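Local atomic coordinates of phospholipase C-beta (PLC-beta) (Sepia officinalis, PDB entry 3QR0), a protein that is a multidomain member of the phospholipase C family whose TIM-barrel core, made of X and Y halves, holds a calcium ion. Residues D370-K375 with H383-C388; I380-H383 with T389-L392; S336-Y341 with I571-T576; K499-A504 with S543-Q548. All coordinates share one frame; numbering follows the deposited sequence.

Contact 1 of 4, residues D370-K375 with H383-C388; sequences DCWDGK and HGFTMC. With CA (calcium ion), chain B.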
loop_
_atom_site.group_PDB
_atom_site.type_symbol
_atom_site.label_atom_id
_atom_site.label_comp_id
_atom_site.label_asym_id
_atom_site.label_seq_id
_atom_site.Cartn_x
_atom_site.Cartn_y
_atom_site.Cartn_z
ATOM N N ASP A 370 -6.060 -23.509 -0.940
ATOM C CA ASP A 370 -5.649 -24.899 -0.725
ATOM C C ASP A 370 -6.890 -25.713 -0.405
ATOM O O ASP A 370 -7.411 -25.643 0.716
ATOM C CB ASP A 370 -4.668 -25.014 0.451
ATOM C CG ASP A 370 -3.288 -24.474 0.138
ATOM O OD1 ASP A 370 -3.075 -23.853 -0.926
ATOM O OD2 ASP A 370 -2.388 -24.654 0.985
ATOM N N CYS A 371 -7.346 -26.505 -1.374
ATOM C CA CYS A 371 -8.624 -27.205 -1.264
ATOM C C CYS A 371 -8.452 -28.664 -0.837
ATOM O O CYS A 371 -7.667 -29.400 -1.431
ATOM C CB CYS A 371 -9.376 -27.128 -2.593
ATOM S SG CYS A 371 -9.527 -25.438 -3.217
ATOM N N TRP A 372 -9.196 -29.064 0.193
ATOM C CA TRP A 372 -9.168 -30.431 0.724
ATOM C C TRP A 372 -10.593 -30.965 0.903
ATOM O O TRP A 372 -11.554 -30.191 1.004
ATOM C CB TRP A 372 -8.424 -30.465 2.070
ATOM C CG TRP A 372 -6.986 -30.013 1.975
ATOM C CD1 TRP A 372 -6.529 -28.729 2.005
ATOM C CD2 TRP A 372 -5.828 -30.848 1.834
ATOM N NE1 TRP A 372 -5.156 -28.711 1.896
ATOM C CE2 TRP A 372 -4.703 -29.999 1.781
ATOM C CE3 TRP A 372 -5.635 -32.232 1.749
ATOM C CZ2 TRP A 372 -3.399 -30.488 1.637
ATOM C CZ3 TRP A 372 -4.337 -32.720 1.605
ATOM C CH2 TRP A 372 -3.237 -31.847 1.554
ATOM N N ASP A 373 -10.723 -32.290 0.944
ATOM C CA ASP A 373 -12.016 -32.927 1.195
ATOM C C ASP A 373 -12.463 -32.621 2.617
ATOM O O ASP A 373 -11.703 -32.825 3.554
ATOM C CB ASP A 373 -11.930 -34.453 1.030
ATOM C CG ASP A 373 -11.878 -34.899 -0.426
ATOM O OD1 ASP A 373 -12.079 -34.069 -1.337
ATOM O OD2 ASP A 373 -11.638 -36.101 -0.662
ATOM N N GLY A 374 -13.686 -32.119 2.769
ATOM C CA GLY A 374 -14.289 -31.950 4.088
ATOM C C GLY A 374 -15.010 -33.218 4.495
ATOM O O GLY A 374 -15.482 -33.976 3.636
ATOM N N LYS A 375 -15.099 -33.439 5.808
ATOM C CA LYS A 375 -15.662 -34.672 6.369
ATOM C C LYS A 375 -17.142 -34.859 6.060
ATOM O O LYS A 375 -17.620 -35.990 6.015
ATOM C CB LYS A 375 -15.453 -34.727 7.892
ATOM C CG LYS A 375 -14.044 -35.145 8.314
ATOM C CD LYS A 375 -13.928 -35.401 9.821
ATOM C CE LYS A 375 -14.808 -36.557 10.276
ATOM N NZ LYS A 375 -14.459 -37.039 11.647
ATOM N N HIS A 383 -4.443 -25.618 5.595
ATOM C CA HIS A 383 -3.089 -26.097 5.331
ATOM C C HIS A 383 -3.028 -27.563 5.746
ATOM O O HIS A 383 -3.067 -27.887 6.934
ATOM C CB HIS A 383 -2.045 -25.259 6.084
ATOM C CG HIS A 383 -0.645 -25.423 5.570
ATOM N ND1 HIS A 383 0.451 -24.891 6.215
ATOM C CD2 HIS A 383 -0.163 -26.056 4.472
ATOM C CE1 HIS A 383 1.547 -25.188 5.539
ATOM N NE2 HIS A 383 1.204 -25.895 4.476
ATOM N N GLY A 384 -2.958 -28.448 4.756
ATOM C CA GLY A 384 -3.017 -29.884 4.998
ATOM C C GLY A 384 -1.925 -30.430 5.903
ATOM O O GLY A 384 -0.789 -29.958 5.871
ATOM N N PHE A 385 -2.295 -31.428 6.703
ATOM C CA PHE A 385 -1.401 -32.104 7.647
ATOM C C PHE A 385 -0.797 -31.179 8.713
ATOM O O PHE A 385 0.295 -31.442 9.225
ATOM C CB PHE A 385 -0.301 -32.870 6.905
ATOM C CG PHE A 385 -0.826 -33.828 5.873
ATOM C CD1 PHE A 385 -1.223 -35.106 6.235
ATOM C CD2 PHE A 385 -0.916 -33.455 4.540
ATOM C CE1 PHE A 385 -1.708 -36.002 5.277
ATOM C CE2 PHE A 385 -1.402 -34.342 3.580
ATOM C CZ PHE A 385 -1.798 -35.610 3.951
ATOM N N THR A 386 -1.527 -30.124 9.069
ATOM C CA THR A 386 -1.106 -29.224 10.144
ATOM C C THR A 386 -2.236 -29.088 11.158
ATOM O O THR A 386 -3.282 -29.710 11.004
ATOM C CB THR A 386 -0.755 -27.821 9.620
ATOM O OG1 THR A 386 -1.960 -27.155 9.222
ATOM C CG2 THR A 386 0.235 -27.892 8.448
ATOM N N MET A 387 -2.029 -28.265 12.183
ATOM C CA MET A 387 -3.075 -27.989 13.164
ATOM C C MET A 387 -3.854 -26.701 12.868
ATOM O O MET A 387 -4.571 -26.197 13.736
ATOM C CB MET A 387 -2.464 -27.931 14.566
ATOM C CG MET A 387 -1.832 -29.254 15.002
ATOM S SD MET A 387 -3.006 -30.620 15.014
ATOM C CE MET A 387 -4.031 -30.182 16.424
ATOM N N CYS A 388 -3.725 -26.172 11.652
ATOM C CA CYS A 388 -4.499 -24.999 11.259
ATOM C C CYS A 388 -5.994 -25.322 11.243
ATOM O O CYS A 388 -6.392 -26.459 10.988
ATOM C CB CYS A 388 -4.064 -24.481 9.885
ATOM S SG CYS A 388 -2.417 -23.727 9.856
HETATM CA CA CA B . -0.556 -23.774 -0.522
HETATM O O HOH W 1 -2.386 -27.284 2.051
HETATM O O HOH W 2 0.804 -24.977 1.135
HETATM O O HOH W 3 1.805 -23.192 -0.669
#
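Trp-372 and the turn at Gly-384 and Phe-385 meet through the six-membered half of the indole. The bare alpha carbon of Gly-384 slants onto the rim of that ring, its CA 3.4 Å from Trp-372 CZ2. One atom further round, Phe-385 CE2 comes to 3.7 Å from Trp-372 CH2. The two side chains cross at about a right angle, with ring planes at 87° and centroids 5.7 Å apart, a slanted approach that is neither a stack nor a clean T-shape. With CG anti to its carbonyl carbon (chi1 -54°), the phenyl of Phe-385, within the type II turn 383-386, brings its end to the indole, which is also stacked on His-419.

The polar edge of the same indole works through a water lying in its plane. Water 1 accepts from Trp-372 NE1 at 3.1 Å and from Gly-384 N at 3.0 Å, and donates to Asp-370 OD2 at 2.8 Å. Both carboxylate oxygens of Asp-370 bind the calcium ion, and OD2 also takes a hydrogen bond from Tyr-341. The case illustrates second-shell control: one water ties a calcium-binding carboxylate to an indole and a loop amide, adding to the two metal bonds that hold the carboxylate's orientation.

Contact 2 of 4, residues I380-H383 with T389-L392; sequences IITH and TEVL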
loop_
_atom_site.group_PDB
_atom_site.type_symbol
_atom_site.label_atom_id
_atom_site.label_comp_id
_atom_site.label_asym_id
_atom_site.label_seq_id
_atom_site.Cartn_x
_atom_site.Cartn_y
_atom_site.Cartn_z
ATOM N N ILE A 380 -13.236 -27.959 1.858
ATOM C CA ILE A 380 -12.736 -26.982 2.810
ATOM C C ILE A 380 -11.416 -26.422 2.330
ATOM O O ILE A 380 -10.789 -26.970 1.422
ATOM C CB ILE A 380 -12.532 -27.600 4.210
ATOM C CG1 ILE A 380 -11.469 -28.707 4.164
ATOM C CG2 ILE A 380 -13.858 -28.124 4.755
ATOM C CD1 ILE A 380 -11.183 -29.337 5.497
ATOM N N ILE A 381 -11.012 -25.319 2.945
ATOM C CA ILE A 381 -9.700 -24.720 2.721
ATOM C C ILE A 381 -8.916 -24.745 4.023
ATOM O O ILE A 381 -9.422 -24.338 5.072
ATOM C CB ILE A 381 -9.820 -23.280 2.204
ATOM C CG1 ILE A 381 -10.361 -23.287 0.772
ATOM C CG2 ILE A 381 -8.462 -22.557 2.262
ATOM C CD1 ILE A 381 -10.634 -21.897 0.199
ATOM N N THR A 382 -7.682 -25.237 3.951
ATOM C CA THR A 382 -6.809 -25.321 5.114
ATOM C C THR A 382 -5.394 -25.679 4.667
ATOM O O THR A 382 -5.172 -25.999 3.494
ATOM C CB THR A 382 -7.312 -26.381 6.139
ATOM O OG1 THR A 382 -6.613 -26.224 7.380
ATOM C CG2 THR A 382 -7.115 -27.808 5.618
ATOM N N HIS A 383 -4.443 -25.618 5.595
ATOM C CA HIS A 383 -3.089 -26.097 5.331
ATOM C C HIS A 383 -3.028 -27.563 5.746
ATOM O O HIS A 383 -3.067 -27.887 6.934
ATOM C CB HIS A 383 -2.045 -25.259 6.084
ATOM C CG HIS A 383 -0.645 -25.423 5.570
ATOM N ND1 HIS A 383 0.451 -24.891 6.215
ATOM C CD2 HIS A 383 -0.163 -26.056 4.472
ATOM C CE1 HIS A 383 1.547 -25.188 5.539
ATOM N NE2 HIS A 383 1.204 -25.895 4.476
ATOM N N THR A 389 -6.817 -24.320 11.542
ATOM C CA THR A 389 -8.264 -24.471 11.431
ATOM C C THR A 389 -8.650 -24.505 9.946
ATOM O O THR A 389 -7.806 -24.288 9.075
ATOM C CB THR A 389 -9.015 -23.338 12.164
ATOM O OG1 THR A 389 -8.669 -22.081 11.582
ATOM C CG2 THR A 389 -8.654 -23.322 13.663
ATOM N N GLU A 390 -9.919 -24.790 9.677
ATOM C CA GLU A 390 -10.439 -24.943 8.318
ATOM C C GLU A 390 -11.583 -23.969 8.097
ATOM O O GLU A 390 -12.269 -23.596 9.052
ATOM C CB GLU A 390 -10.996 -26.356 8.127
ATOM C CG GLU A 390 -10.065 -27.467 8.565
ATOM C CD GLU A 390 -10.736 -28.830 8.565
ATOM O OE1 GLU A 390 -11.986 -28.896 8.583
ATOM O OE2 GLU A 390 -10.004 -29.843 8.542
ATOM N N VAL A 391 -11.799 -23.580 6.840
ATOM C CA VAL A 391 -12.983 -22.806 6.452
ATOM C C VAL A 391 -13.648 -23.475 5.245
ATOM O O VAL A 391 -13.014 -24.270 4.547
ATOM C CB VAL A 391 -12.638 -21.319 6.133
ATOM C CG1 VAL A 391 -12.101 -20.604 7.384
ATOM C CG2 VAL A 391 -11.645 -21.221 4.994
ATOM N N LEU A 392 -14.920 -23.165 5.008
ATOM C CA LEU A 392 -15.650 -23.738 3.869
ATOM C C LEU A 392 -15.182 -23.081 2.581
ATOM O O LEU A 392 -15.059 -21.859 2.513
ATOM C CB LEU A 392 -17.166 -23.550 4.004
ATOM C CG LEU A 392 -17.960 -24.511 4.894
ATOM C CD1 LEU A 392 -19.433 -24.100 4.892
ATOM C CD2 LEU A 392 -17.809 -25.961 4.435
#
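Ile-381 and Val-391 pair through their backbones in both directions. Ile-381 N donates to Val-391 O at 2.8 Å, and Val-391 N returns a bond to Ile-381 O at 3.1 Å. Beside them Glu-390 CA makes a CA-H...O contact to Ile-381 O at 3.5 Å, a weaker supplement to the two N-H...O bonds. The adjoining pair, Ile-380 with Leu-392, is non-hydrogen-bonded and its side chains diverge.

This is a beta hairpin of two very short strands, 380-381 and 391-392, joined by the turn-bearing loop. It adds to the X half of the barrel as the margin of a mixed sheet: strand 391-392 is outermost, and strand 380-381 bonds on to strand 366-372.

A side chain adds a third polar link. Thr-382 has OG1 anti to its own N (chi1 -167°), which carries the hydroxyl across to Thr-389 O at 2.8 Å. It approaches from above the carbonyl plane, 51° out of it, and Ser-351 OG also bonds to that oxygen.

Apolar contact is modest. Val-391 CG2 rests 3.9 Å from Ile-381 CB, and both residues turn to the same side of the sheet, against Val-396 of helix 393-403. On the other side, the aliphatic part of Glu-390 lies across Thr-382, Glu-390 CG to Thr-382 CB at 3.8 Å.

Contact 3 of 4, residues S336-Y341 with I571-T576; sequences SSHNTY and IYPKGT. With CA (calcium ion), chain B.
His-338 and Pro-573 pack closely, the CG-CD side of the proline ring lying over one face of the imidazole. Pro-573 CG sits 3.7 Å from the centroid of the His-338 ring and 28° off its normal, a CH-pi contact shifted toward ND1. Pro-573 CD covers the neighbouring part of the ring, 3.5 Å from His-338 CG. Asn-339 CG stands over the rim of the opposite face, 3.4 Å from the plane, so both faces of the imidazole are in contact, one with its own neighbour in sequence and the other with a proline some 235 residues further along the chain.

Toward the calcium ion the fit slackens. Tyr-572 touches His-338 mainly through its CB, 3.7 Å from His-338 CD2. With CG between its backbone N and carbonyl carbon (chi1 62°), Tyr-572 carries its phenol away from the histidine, and although the two ring planes lie within 10° of parallel they are slid so far apart that they barely overlap. In that region water takes over from packing. Water 3, a calcium ligand, is 2.8 Å from His-338 NE2 in a hydrogen bond, while water 2, also on the metal, accepts from Asn-339 ND2.

Asn-339 OD1 itself binds calcium at 2.3 Å, and His-338 ND1 is bonded to Asn-599 OD1. Held on both faces and at both nitrogens, the imidazole has little freedom to turn; a contact between X and Y halves thus fixes a histidine against the metal's hydration shell.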
loop_
_atom_site.group_PDB
_atom_site.type_symbol
_atom_site.label_atom_id
_atom_site.label_comp_id
_atom_site.label_asym_id
_atom_site.label_seq_id
_atom_site.Cartn_x
_atom_site.Cartn_y
_atom_site.Cartn_z
ATOM N N SER A 336 0.501 -10.276 -5.495
ATOM C CA SER A 336 0.204 -11.688 -5.243
ATOM C C SER A 336 0.362 -12.143 -3.786
ATOM O O SER A 336 1.345 -11.808 -3.113
ATOM C CB SER A 336 1.104 -12.561 -6.116
ATOM O OG SER A 336 0.891 -12.289 -7.488
ATOM N N SER A 337 -0.600 -12.950 -3.337
ATOM C CA SER A 337 -0.662 -13.464 -1.974
ATOM C C SER A 337 -0.449 -14.985 -1.929
ATOM O O SER A 337 -0.987 -15.713 -2.759
ATOM C CB SER A 337 -2.030 -13.124 -1.379
ATOM O OG SER A 337 -2.322 -13.928 -0.256
ATOM N N HIS A 338 0.328 -15.449 -0.949
ATOM C CA HIS A 338 0.556 -16.884 -0.701
ATOM C C HIS A 338 -0.297 -17.404 0.472
ATOM O O HIS A 338 -0.476 -16.690 1.464
ATOM C CB HIS A 338 2.037 -17.132 -0.372
ATOM C CG HIS A 338 2.327 -18.528 0.097
ATOM N ND1 HIS A 338 2.717 -18.818 1.386
ATOM C CD2 HIS A 338 2.275 -19.713 -0.554
ATOM C CE1 HIS A 338 2.895 -20.122 1.508
ATOM N NE2 HIS A 338 2.631 -20.688 0.345
ATOM N N ASN A 339 -0.758 -18.662 0.372
ATOM C CA ASN A 339 -1.644 -19.309 1.379
ATOM C C ASN A 339 -2.515 -18.256 2.052
ATOM O O ASN A 339 -2.442 -18.023 3.264
ATOM C CB ASN A 339 -0.854 -20.128 2.427
ATOM C CG ASN A 339 -0.400 -21.507 1.914
ATOM O OD1 ASN A 339 -0.762 -21.942 0.816
ATOM N ND2 ASN A 339 0.395 -22.200 2.728
ATOM N N THR A 340 -3.333 -17.628 1.220
ATOM C CA THR A 340 -4.084 -16.425 1.560
ATOM C C THR A 340 -5.016 -16.629 2.751
ATOM O O THR A 340 -5.239 -15.708 3.542
ATOM C CB THR A 340 -4.919 -15.985 0.338
ATOM O OG1 THR A 340 -4.075 -15.952 -0.821
ATOM C CG2 THR A 340 -5.556 -14.611 0.561
ATOM N N TYR A 341 -5.549 -17.845 2.862
ATOM C CA TYR A 341 -6.447 -18.240 3.949
ATOM C C TYR A 341 -5.849 -18.134 5.361
ATOM O O TYR A 341 -6.595 -18.027 6.330
ATOM C CB TYR A 341 -6.986 -19.672 3.712
ATOM C CG TYR A 341 -5.904 -20.724 3.574
ATOM C CD1 TYR A 341 -5.470 -21.449 4.681
ATOM C CD2 TYR A 341 -5.315 -20.992 2.339
ATOM C CE1 TYR A 341 -4.477 -22.406 4.568
ATOM C CE2 TYR A 341 -4.318 -21.938 2.217
ATOM C CZ TYR A 341 -3.904 -22.649 3.337
ATOM O OH TYR A 341 -2.915 -23.592 3.228
ATOM N N ILE A 571 5.963 -17.388 -7.876
ATOM C CA ILE A 571 6.933 -17.800 -6.864
ATOM C C ILE A 571 6.204 -17.862 -5.534
ATOM O O ILE A 571 5.319 -17.046 -5.284
ATOM C CB ILE A 571 8.087 -16.782 -6.741
ATOM C CG1 ILE A 571 8.626 -16.390 -8.122
ATOM C CG2 ILE A 571 9.197 -17.329 -5.830
ATOM C CD1 ILE A 571 9.497 -17.439 -8.781
ATOM N N TYR A 572 6.545 -18.827 -4.682
ATOM C CA TYR A 572 5.974 -18.862 -3.335
ATOM C C TYR A 572 6.987 -19.351 -2.298
ATOM O O TYR A 572 7.925 -20.079 -2.640
ATOM C CB TYR A 572 4.682 -19.694 -3.307
ATOM C CG TYR A 572 4.856 -21.136 -3.684
ATOM C CD1 TYR A 572 5.083 -22.099 -2.710
ATOM C CD2 TYR A 572 4.782 -21.548 -5.016
ATOM C CE1 TYR A 572 5.246 -23.428 -3.040
ATOM C CE2 TYR A 572 4.941 -22.888 -5.360
ATOM C CZ TYR A 572 5.174 -23.822 -4.365
ATOM O OH TYR A 572 5.335 -25.158 -4.670
ATOM N N PRO A 573 6.811 -18.934 -1.028
ATOM C CA PRO A 573 7.819 -19.248 -0.017
ATOM C C PRO A 573 7.935 -20.738 0.307
ATOM O O PRO A 573 6.948 -21.467 0.270
ATOM C CB PRO A 573 7.360 -18.452 1.220
ATOM C CG PRO A 573 5.946 -18.089 0.966
ATOM C CD PRO A 573 5.781 -18.014 -0.519
ATOM N N LYS A 574 9.155 -21.169 0.605
ATOM C CA LYS A 574 9.427 -22.549 1.009
ATOM C C LYS A 574 8.757 -22.915 2.337
ATOM O O LYS A 574 8.474 -22.049 3.170
ATOM C CB LYS A 574 10.941 -22.785 1.112
ATOM C CG LYS A 574 11.657 -21.910 2.141
ATOM C CD LYS A 574 13.178 -22.065 2.073
ATOM C CE LYS A 574 13.869 -20.945 2.838
ATOM N NZ LYS A 574 15.353 -21.084 2.843
ATOM N N GLY A 575 8.540 -24.209 2.532
ATOM C CA GLY A 575 7.852 -24.726 3.707
ATOM C C GLY A 575 8.530 -24.491 5.050
ATOM O O GLY A 575 7.860 -24.533 6.090
ATOM N N THR A 576 9.840 -24.248 5.046
ATOM C CA THR A 576 10.581 -24.006 6.290
ATOM C C THR A 576 10.263 -22.655 6.933
ATOM O O THR A 576 10.562 -22.450 8.113
ATOM C CB THR A 576 12.118 -24.100 6.091
ATOM O OG1 THR A 576 12.512 -23.279 4.983
ATOM C CG2 THR A 576 12.543 -25.533 5.836
HETATM CA CA CA B . -0.556 -23.774 -0.522
HETATM O O HOH W 3 1.805 -23.192 -0.669
HETATM O O HOH W 2 0.804 -24.977 1.135
#

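Contact 4 of 4, residues K499-A504 with S543-Q548; sequences KDAGTA and SMVETQ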
loop_
_atom_site.group_PDB
_atom_site.type_symbol
_atom_site.label_atom_id
_atom_site.label_comp_id
_atom_site.label_asym_id
_atom_site.label_seq_id
_atom_site.Cartn_x
_atom_site.Cartn_y
_atom_site.Cartn_z
ATOM N N LYS A 499 10.505 -31.178 -1.517
ATOM C CA LYS A 499 10.346 -31.126 -0.061
ATOM C C LYS A 499 9.974 -29.728 0.415
ATOM O O LYS A 499 9.055 -29.568 1.219
ATOM C CB LYS A 499 11.624 -31.581 0.648
ATOM C CG LYS A 499 11.875 -33.070 0.562
ATOM C CD LYS A 499 13.100 -33.477 1.375
ATOM C CE LYS A 499 13.400 -34.956 1.218
ATOM N NZ LYS A 499 14.114 -35.486 2.407
ATOM N N ASP A 500 10.688 -28.724 -0.089
ATOM C CA ASP A 500 10.427 -27.333 0.281
ATOM C C ASP A 500 9.038 -26.859 -0.167
ATOM O O ASP A 500 8.476 -25.941 0.428
ATOM C CB ASP A 500 11.511 -26.409 -0.296
ATOM C CG ASP A 500 12.861 -26.564 0.402
ATOM O OD1 ASP A 500 12.969 -27.360 1.362
ATOM O OD2 ASP A 500 13.824 -25.881 -0.009
ATOM N N ALA A 501 8.491 -27.492 -1.205
ATOM C CA ALA A 501 7.163 -27.150 -1.733
ATOM C C ALA A 501 6.018 -27.563 -0.808
ATOM O O ALA A 501 4.907 -27.039 -0.925
ATOM C CB ALA A 501 6.964 -27.776 -3.114
ATOM N N GLY A 502 6.279 -28.505 0.095
ATOM C CA GLY A 502 5.292 -28.907 1.091
ATOM C C GLY A 502 4.107 -29.577 0.431
ATOM O O GLY A 502 4.283 -30.400 -0.472
ATOM N N THR A 503 2.899 -29.201 0.847
ATOM C CA THR A 503 1.681 -29.800 0.289
ATOM C C THR A 503 1.504 -29.517 -1.212
ATOM O O THR A 503 0.821 -30.264 -1.901
ATOM C CB THR A 503 0.406 -29.340 1.035
ATOM O OG1 THR A 503 0.235 -27.927 0.884
ATOM C CG2 THR A 503 0.482 -29.703 2.526
ATOM N N ALA A 504 2.126 -28.454 -1.716
ATOM C CA ALA A 504 2.037 -28.114 -3.139
ATOM C C ALA A 504 2.781 -29.100 -4.045
ATOM O O ALA A 504 2.589 -29.084 -5.261
ATOM C CB ALA A 504 2.547 -26.702 -3.373
ATOM N N SER A 543 4.482 -22.569 -11.377
ATOM C CA SER A 543 4.446 -22.028 -10.031
ATOM C C SER A 543 5.590 -22.707 -9.301
ATOM O O SER A 543 5.556 -23.914 -9.088
ATOM C CB SER A 543 3.097 -22.330 -9.371
ATOM O OG SER A 543 2.979 -21.678 -8.112
ATOM N N MET A 544 6.619 -21.931 -8.966
ATOM C CA MET A 544 7.844 -22.461 -8.387
ATOM C C MET A 544 7.983 -22.085 -6.920
ATOM O O MET A 544 7.869 -20.909 -6.558
ATOM C CB MET A 544 9.052 -21.890 -9.122
ATOM C CG MET A 544 9.055 -22.091 -10.614
ATOM S SD MET A 544 10.620 -21.509 -11.302
ATOM C CE MET A 544 10.325 -21.737 -13.058
ATOM N N VAL A 545 8.280 -23.069 -6.078
ATOM C CA VAL A 545 8.713 -22.777 -4.717
ATOM C C VAL A 545 10.010 -21.971 -4.825
ATOM O O VAL A 545 10.729 -22.090 -5.813
ATOM C CB VAL A 545 8.897 -24.065 -3.881
ATOM C CG1 VAL A 545 10.120 -24.876 -4.351
ATOM C CG2 VAL A 545 8.994 -23.726 -2.395
ATOM N N GLU A 546 10.295 -21.117 -3.845
ATOM C CA GLU A 546 11.454 -20.237 -3.945
ATOM C C GLU A 546 12.744 -21.014 -4.202
ATOM O O GLU A 546 13.595 -20.547 -4.940
ATOM C CB GLU A 546 11.598 -19.330 -2.713
ATOM C CG GLU A 546 12.019 -20.014 -1.435
ATOM C CD GLU A 546 12.119 -19.040 -0.265
ATOM O OE1 GLU A 546 11.154 -18.956 0.517
ATOM O OE2 GLU A 546 13.155 -18.353 -0.130
ATOM N N THR A 547 12.871 -22.201 -3.614
ATOM C CA THR A 547 14.045 -23.048 -3.818
ATOM C C THR A 547 14.252 -23.395 -5.299
ATOM O O THR A 547 15.379 -23.357 -5.788
ATOM C CB THR A 547 13.943 -24.349 -2.995
ATOM O OG1 THR A 547 13.611 -24.027 -1.640
ATOM C CG2 THR A 547 15.259 -25.118 -3.024
ATOM N N GLN A 548 13.170 -23.713 -6.015
ATOM C CA GLN A 548 13.283 -24.041 -7.442
ATOM C C GLN A 548 13.672 -22.806 -8.241
ATOM O O GLN A 548 14.580 -22.862 -9.068
ATOM C CB GLN A 548 11.983 -24.627 -8.002
ATOM C CG GLN A 548 12.065 -25.024 -9.493
ATOM C CD GLN A 548 10.794 -25.687 -10.015
ATOM O OE1 GLN A 548 9.690 -25.334 -9.611
ATOM N NE2 GLN A 548 10.951 -26.644 -10.928
#
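Asp-500 and Thr-547 meet through their polar ends, the two side chains crossing at about a right angle. Each sends its first branch beside its own backbone N: Asp-500 CG at chi1 -71°, Thr-547 OG1 at chi1 -50°. The hydroxyl thereby faces the carboxylate and donates to it, Thr-547 OG1 to Asp-500 OD2 at 2.5 Å, a very short length to be read with some caution. The other carboxylate oxygen, OD1, forms a salt bridge with Lys-496, so this group has a charged partner besides its neutral one. Because Thr-547 lies in the first turn of helix 546-555, the positive end of that helix would probably also suit the carboxylate.

Apart from this bond the contact is apolar. Val-545 places CG2 anti to its N and CG1 in the crowded position between N and the carbonyl carbon. That setting brings CG2 to 3.6 Å from Asp-500 O and 3.9 Å from Ala-501 CA. Ala-501 CB adds a looser contact, 4.3 Å from Val-545 CB. Just beyond, Gly-502 leaves the helix with a positive phi of 66°, turning the chain toward Thr-503.

Val-545 is the N-cap where strand 540-545 passes into helix 546-555, the strand-to-helix junction of a TIM-barrel beta-alpha unit. Segment 499-504 rests against it, consistent with the X–Y linker lying over the barrel mouth in PLC-beta relatives.

How the contacts relate
Contacts 1 and 3 bind one calcium ion, and contacts 2 and 4 lie near it, the side chains of Ile-381 and Ala-501 being about 8 and 9 Å away. Contacts 1 and 2, with centres about 6 Å apart, share His-383 and are joined by a probable hydrogen bond from Trp-372 N to Ile-380 O at 2.9 Å. Contact 3 lies about 16 Å from each, centre to centre, yet supplies Asn-339 to the same metal as Asp-370; Glu-368 and Glu-417 complete the protein ligands. Contacts 3 and 4, about 9 Å apart between centres, use neighbouring parallel strands and meet where Gly-575 N probably bonds to Asp-500 O, 2.7 Å away. Thr-503, in segment 499-504, bonds to Glu-417 and packs near Trp-372.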